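Long-range contacts in beta-Lactamase/D-Alanine Carboxypeptidase (Pseudomonas syringae pv. tomato, PDB 5EVI), which probably hydrolyses beta-lactam antibiotics to substituted beta-amino acids, as a class C (AmpC) serine beta-lactamase that confers antibiotic resistance: residues D102-K107 with A141-Y146; E176-R181 with T191-P196. All coordinates share one frame; numbering follows the deposited sequence.

Interaction 1 (D102-K107 with A141-Y146); sequences DTRLGK and AWQPEY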
# COMPACT_ATOMS: atom_id res chain seq x y z
N ASP A 102 -21.64 -9.72 -18.76
CA ASP A 102 -22.95 -10.07 -18.21
C ASP A 102 -22.87 -10.60 -16.77
O ASP A 102 -23.36 -11.69 -16.49
CB ASP A 102 -23.65 -11.09 -19.13
CG ASP A 102 -23.69 -10.64 -20.57
OD1 ASP A 102 -24.15 -9.50 -20.82
OD2 ASP A 102 -23.27 -11.41 -21.46
N THR A 103 -22.19 -9.87 -15.88
CA THR A 103 -22.23 -10.15 -14.43
C THR A 103 -22.56 -8.86 -13.67
O THR A 103 -22.49 -7.76 -14.24
CB THR A 103 -20.90 -10.74 -13.88
OG1 THR A 103 -19.84 -9.77 -13.98
CG2 THR A 103 -20.50 -12.00 -14.65
N ARG A 104 -22.91 -9.00 -12.40
CA ARG A 104 -23.19 -7.83 -11.57
C ARG A 104 -21.88 -7.05 -11.38
O ARG A 104 -21.83 -5.88 -11.72
CB ARG A 104 -23.83 -8.22 -10.24
CG ARG A 104 -25.24 -8.78 -10.41
CD ARG A 104 -25.75 -9.55 -9.20
NE ARG A 104 -26.62 -10.68 -9.61
CZ ARG A 104 -26.21 -11.92 -9.87
NH1 ARG A 104 -24.92 -12.30 -9.76
NH2 ARG A 104 -27.10 -12.82 -10.23
N LEU A 105 -20.82 -7.72 -10.92
CA LEU A 105 -19.52 -7.04 -10.73
C LEU A 105 -19.04 -6.38 -12.02
O LEU A 105 -18.55 -5.26 -11.98
CB LEU A 105 -18.43 -7.99 -10.22
CG LEU A 105 -17.07 -7.33 -9.84
CD1 LEU A 105 -17.20 -6.12 -8.92
CD2 LEU A 105 -16.19 -8.37 -9.17
N GLY A 106 -19.18 -7.09 -13.14
CA GLY A 106 -18.73 -6.62 -14.46
C GLY A 106 -19.29 -5.30 -14.95
O GLY A 106 -18.64 -4.62 -15.74
N LYS A 107 -20.49 -4.94 -14.50
CA LYS A 107 -21.09 -3.65 -14.84
C LYS A 107 -20.40 -2.47 -14.08
O LYS A 107 -20.48 -1.34 -14.54
CB LYS A 107 -22.63 -3.71 -14.64
CG LYS A 107 -23.29 -2.49 -14.04
CD LYS A 107 -24.81 -2.64 -14.08
CE LYS A 107 -25.49 -1.46 -13.40
NZ LYS A 107 -25.17 -1.38 -11.95
N ALA A 141 -20.29 -15.13 -9.44
CA ALA A 141 -21.38 -15.36 -8.51
C ALA A 141 -21.56 -14.25 -7.46
O ALA A 141 -22.41 -14.38 -6.59
CB ALA A 141 -21.20 -16.70 -7.82
N TRP A 142 -20.75 -13.20 -7.51
CA TRP A 142 -20.85 -12.12 -6.52
C TRP A 142 -22.10 -11.28 -6.70
O TRP A 142 -22.46 -10.94 -7.81
CB TRP A 142 -19.62 -11.23 -6.60
CG TRP A 142 -19.59 -10.02 -5.70
CD1 TRP A 142 -19.17 -9.98 -4.42
CD2 TRP A 142 -19.93 -8.68 -6.06
NE1 TRP A 142 -19.24 -8.70 -3.94
CE2 TRP A 142 -19.69 -7.88 -4.93
CE3 TRP A 142 -20.42 -8.08 -7.23
CZ2 TRP A 142 -19.93 -6.50 -4.91
CZ3 TRP A 142 -20.64 -6.72 -7.23
CH2 TRP A 142 -20.39 -5.94 -6.07
N GLN A 143 -22.75 -10.95 -5.59
CA GLN A 143 -23.87 -10.02 -5.57
C GLN A 143 -23.55 -8.88 -4.59
O GLN A 143 -23.06 -9.14 -3.48
CB GLN A 143 -25.12 -10.75 -5.12
CG GLN A 143 -25.67 -11.69 -6.17
CD GLN A 143 -27.06 -12.18 -5.83
OE1 GLN A 143 -28.06 -11.66 -6.34
NE2 GLN A 143 -27.12 -13.16 -4.93
N PRO A 144 -23.85 -7.62 -4.97
CA PRO A 144 -23.57 -6.52 -4.04
C PRO A 144 -24.48 -6.52 -2.82
O PRO A 144 -25.60 -7.00 -2.88
CB PRO A 144 -23.79 -5.27 -4.89
CG PRO A 144 -24.70 -5.66 -5.98
CD PRO A 144 -24.57 -7.15 -6.18
N GLU A 145 -23.98 -5.99 -1.71
CA GLU A 145 -24.85 -5.61 -0.59
C GLU A 145 -25.23 -4.13 -0.60
O GLU A 145 -26.17 -3.74 0.09
CB GLU A 145 -24.20 -5.94 0.73
CG GLU A 145 -23.82 -7.41 0.86
CD GLU A 145 -23.61 -7.81 2.30
OE1 GLU A 145 -23.62 -6.93 3.20
OE2 GLU A 145 -23.43 -9.03 2.54
N TYR A 146 -24.52 -3.31 -1.38
CA TYR A 146 -24.80 -1.88 -1.48
C TYR A 146 -24.36 -1.32 -2.83
O TYR A 146 -23.56 -1.94 -3.51
CB TYR A 146 -24.12 -1.12 -0.34
CG TYR A 146 -22.62 -1.34 -0.20
CD1 TYR A 146 -21.72 -0.61 -0.98
CD2 TYR A 146 -22.10 -2.22 0.77
CE1 TYR A 146 -20.34 -0.77 -0.84
CE2 TYR A 146 -20.72 -2.39 0.91
CZ TYR A 146 -19.85 -1.65 0.11
OH TYR A 146 -18.48 -1.78 0.22
O HOH W 1 -20.93 -10.53 -9.88
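L105 and R104, in the short helical turn 104-107, meet W142, Q143 and P144 in the loop between helix 132-140 and strand 151-152, within the helical part of the class C beta-lactamase fold. T103 is the N-cap of that turn, its OG1 accepting from G106 N at 2.9 Å. The tight half of the contact is apolar. L105 CB sits 3.6 Å from W142 CE3, and CD1 makes a CH-pi contact over the six-membered ring, 4.3 Å from its centroid and 26° off the normal. W142 CG is anti to the backbone N (chi1 176°), and the indole lies across the leucine with CE3 and CZ3 nearest to it, while its NE1 bonds to G120 O and F121 stacks on it.

Outward, the contact becomes polar and loose. The R104 side chain runs beside that of Q143, both pointing the same way, with guanidinium and amide planes 56° apart. Q143 CG and OE1 both lie over the same guanidinium face, OE1 3.7 Å from R104 NE and not hydrogen-bonded to it. R104 CD touches P144 CD at 4.0 Å. W142 O lies at the guanidinium edge, near its plane, and takes a weak bond of 3.4 Å from R104 NH1. Between the two halves, at the indole edge, a water accepts from L105 N at 3.0 Å and lies 2.6 Å from W142 O, to which it can donate.

Interaction 2 (E176-R181 with T191-P196); sequences EAMQQR and TYVNVP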
# COMPACT_ATOMS: atom_id res chain seq x y z
N GLU A 176 5.24 -10.17 -13.84
CA GLU A 176 6.11 -9.63 -14.89
C GLU A 176 5.85 -8.15 -15.05
O GLU A 176 6.79 -7.37 -15.21
CB GLU A 176 5.90 -10.35 -16.23
CG GLU A 176 6.85 -9.86 -17.31
CD GLU A 176 6.93 -10.81 -18.49
OE1 GLU A 176 5.87 -11.09 -19.10
OE2 GLU A 176 8.06 -11.26 -18.82
N ALA A 177 4.58 -7.74 -15.03
CA ALA A 177 4.23 -6.33 -15.10
C ALA A 177 4.84 -5.52 -13.93
O ALA A 177 5.28 -4.39 -14.11
CB ALA A 177 2.72 -6.14 -15.15
N MSE A 178 4.89 -6.12 -12.75
CA MSE A 178 5.49 -5.44 -11.58
C MSE A 178 7.00 -5.50 -11.65
O MSE A 178 7.68 -4.46 -11.66
CB MSE A 178 5.00 -6.10 -10.27
CG MSE A 178 3.49 -6.02 -10.08
SE MSE A 178 2.92 -4.27 -9.38
CE MSE A 178 3.31 -4.85 -7.54
N GLN A 179 7.56 -6.70 -11.74
CA GLN A 179 9.01 -6.86 -11.57
C GLN A 179 9.86 -6.51 -12.79
O GLN A 179 10.99 -6.10 -12.61
CB GLN A 179 9.38 -8.25 -11.03
CG GLN A 179 9.01 -8.43 -9.58
CD GLN A 179 9.61 -9.66 -8.92
OE1 GLN A 179 8.90 -10.40 -8.27
NE2 GLN A 179 10.92 -9.89 -9.09
N GLN A 180 9.34 -6.66 -14.01
CA GLN A 180 10.13 -6.34 -15.21
C GLN A 180 9.74 -5.01 -15.85
O GLN A 180 10.48 -4.53 -16.73
CB GLN A 180 10.05 -7.46 -16.25
CG GLN A 180 10.16 -8.88 -15.71
CD GLN A 180 11.58 -9.30 -15.42
OE1 GLN A 180 11.95 -9.46 -14.26
NE2 GLN A 180 12.37 -9.53 -16.47
N ARG A 181 8.60 -4.41 -15.47
CA ARG A 181 8.20 -3.09 -15.99
C ARG A 181 8.10 -1.99 -14.93
O ARG A 181 8.90 -1.05 -14.97
CB ARG A 181 6.93 -3.20 -16.85
CG ARG A 181 7.05 -4.20 -18.01
CD ARG A 181 8.15 -3.84 -19.00
NE ARG A 181 8.20 -4.82 -20.10
CZ ARG A 181 8.19 -4.55 -21.40
NH1 ARG A 181 8.18 -3.30 -21.86
NH2 ARG A 181 8.22 -5.56 -22.28
N THR A 191 13.11 -4.39 -4.95
CA THR A 191 11.69 -4.47 -4.61
C THR A 191 11.13 -5.64 -5.43
O THR A 191 11.41 -5.73 -6.63
CB THR A 191 10.98 -3.14 -4.92
OG1 THR A 191 11.55 -2.11 -4.12
CG2 THR A 191 9.47 -3.20 -4.66
N TYR A 192 10.37 -6.53 -4.78
CA TYR A 192 10.06 -7.87 -5.32
C TYR A 192 8.68 -8.34 -4.92
O TYR A 192 8.26 -8.10 -3.79
CB TYR A 192 11.04 -8.89 -4.74
CG TYR A 192 12.46 -8.58 -5.05
CD1 TYR A 192 12.91 -8.63 -6.37
CD2 TYR A 192 13.35 -8.18 -4.06
CE1 TYR A 192 14.20 -8.33 -6.71
CE2 TYR A 192 14.68 -7.87 -4.38
CZ TYR A 192 15.08 -7.96 -5.71
OH TYR A 192 16.36 -7.64 -6.07
N VAL A 193 7.98 -9.02 -5.81
CA VAL A 193 6.95 -9.95 -5.38
C VAL A 193 7.67 -11.27 -5.04
O VAL A 193 7.55 -11.77 -3.91
CB VAL A 193 5.79 -10.08 -6.40
CG1 VAL A 193 4.87 -11.27 -6.07
CG2 VAL A 193 4.97 -8.80 -6.39
N ASN A 194 8.46 -11.78 -5.99
CA ASN A 194 9.27 -13.00 -5.83
C ASN A 194 10.75 -12.70 -5.63
O ASN A 194 11.44 -12.23 -6.55
CB ASN A 194 9.10 -13.91 -7.05
CG ASN A 194 7.70 -14.46 -7.18
OD1 ASN A 194 7.31 -15.35 -6.43
ND2 ASN A 194 6.94 -13.92 -8.12
N VAL A 195 11.24 -13.00 -4.44
CA VAL A 195 12.59 -12.68 -4.04
C VAL A 195 13.52 -13.75 -4.65
O VAL A 195 13.38 -14.92 -4.32
CB VAL A 195 12.74 -12.68 -2.50
CG1 VAL A 195 14.17 -12.41 -2.09
CG2 VAL A 195 11.80 -11.65 -1.88
N PRO A 196 14.47 -13.35 -5.52
CA PRO A 196 15.38 -14.34 -6.12
C PRO A 196 16.44 -14.84 -5.14
O PRO A 196 16.62 -14.26 -4.06
CB PRO A 196 16.03 -13.56 -7.27
CG PRO A 196 15.99 -12.14 -6.84
CD PRO A 196 14.80 -11.97 -5.93
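Q179 reaches from helix 174-186 to the chain leaving strand 191-192, and its amide carries most of this helix-to-loop contact. CB points toward the loop. CG, anti to the carbonyl carbon, approaches V193 N at 4.0 Å, and the extended chain beyond it brings CD within 3.6 Å of the same nitrogen. At the tip, OE1 accepts from two consecutive backbone amides: N194 N gives a short, nearly straight bond of 2.7 Å (168°), its nitrogen 23° out of the carbonyl plane, and V193 N a weak, bent one of 3.0 Å. NE2 lies in the plane of the Y192 ring, 3.6 Å from CD1 at its edge, with amide and ring planes 70° apart; it also donates weakly to N194 O at 3.5 Å. Beside this polar grip, selenomethionine M178 rests its CE loosely on V193 CG2. K229, on the neighbouring strand 229-230, pairs with Y192 through its backbone and holds V193 O with NZ. Binding N194 N and, weakly, N194 O, the amide probably acts much as a neighbouring strand would; flipped, it would point its NH2 at two backbone N-H groups, so the OE1 side fixes its orientation.

Overall arrangement
Interactions 1 and 2 share no element and do not touch: their centres are 31 Å apart and their nearest atoms about 20 Å. Interaction 1 lies toward the periphery, 25 Å from the centre of the chain, and joins a short helical turn to an irregular loop; interaction 2, at 16 Å, is the more buried and ties helix 174-186 to the end of the edge strand of a small three-stranded sheet and the loop that follows. Their chemistry differs accordingly. In 102-107 with 141-146, an aliphatic-aromatic pair lies inside, while R104 spreads over the loop on the exposed side. In 176-181 with 191-196, direct amide-to-backbone bonds dominate and apolar contact is slight.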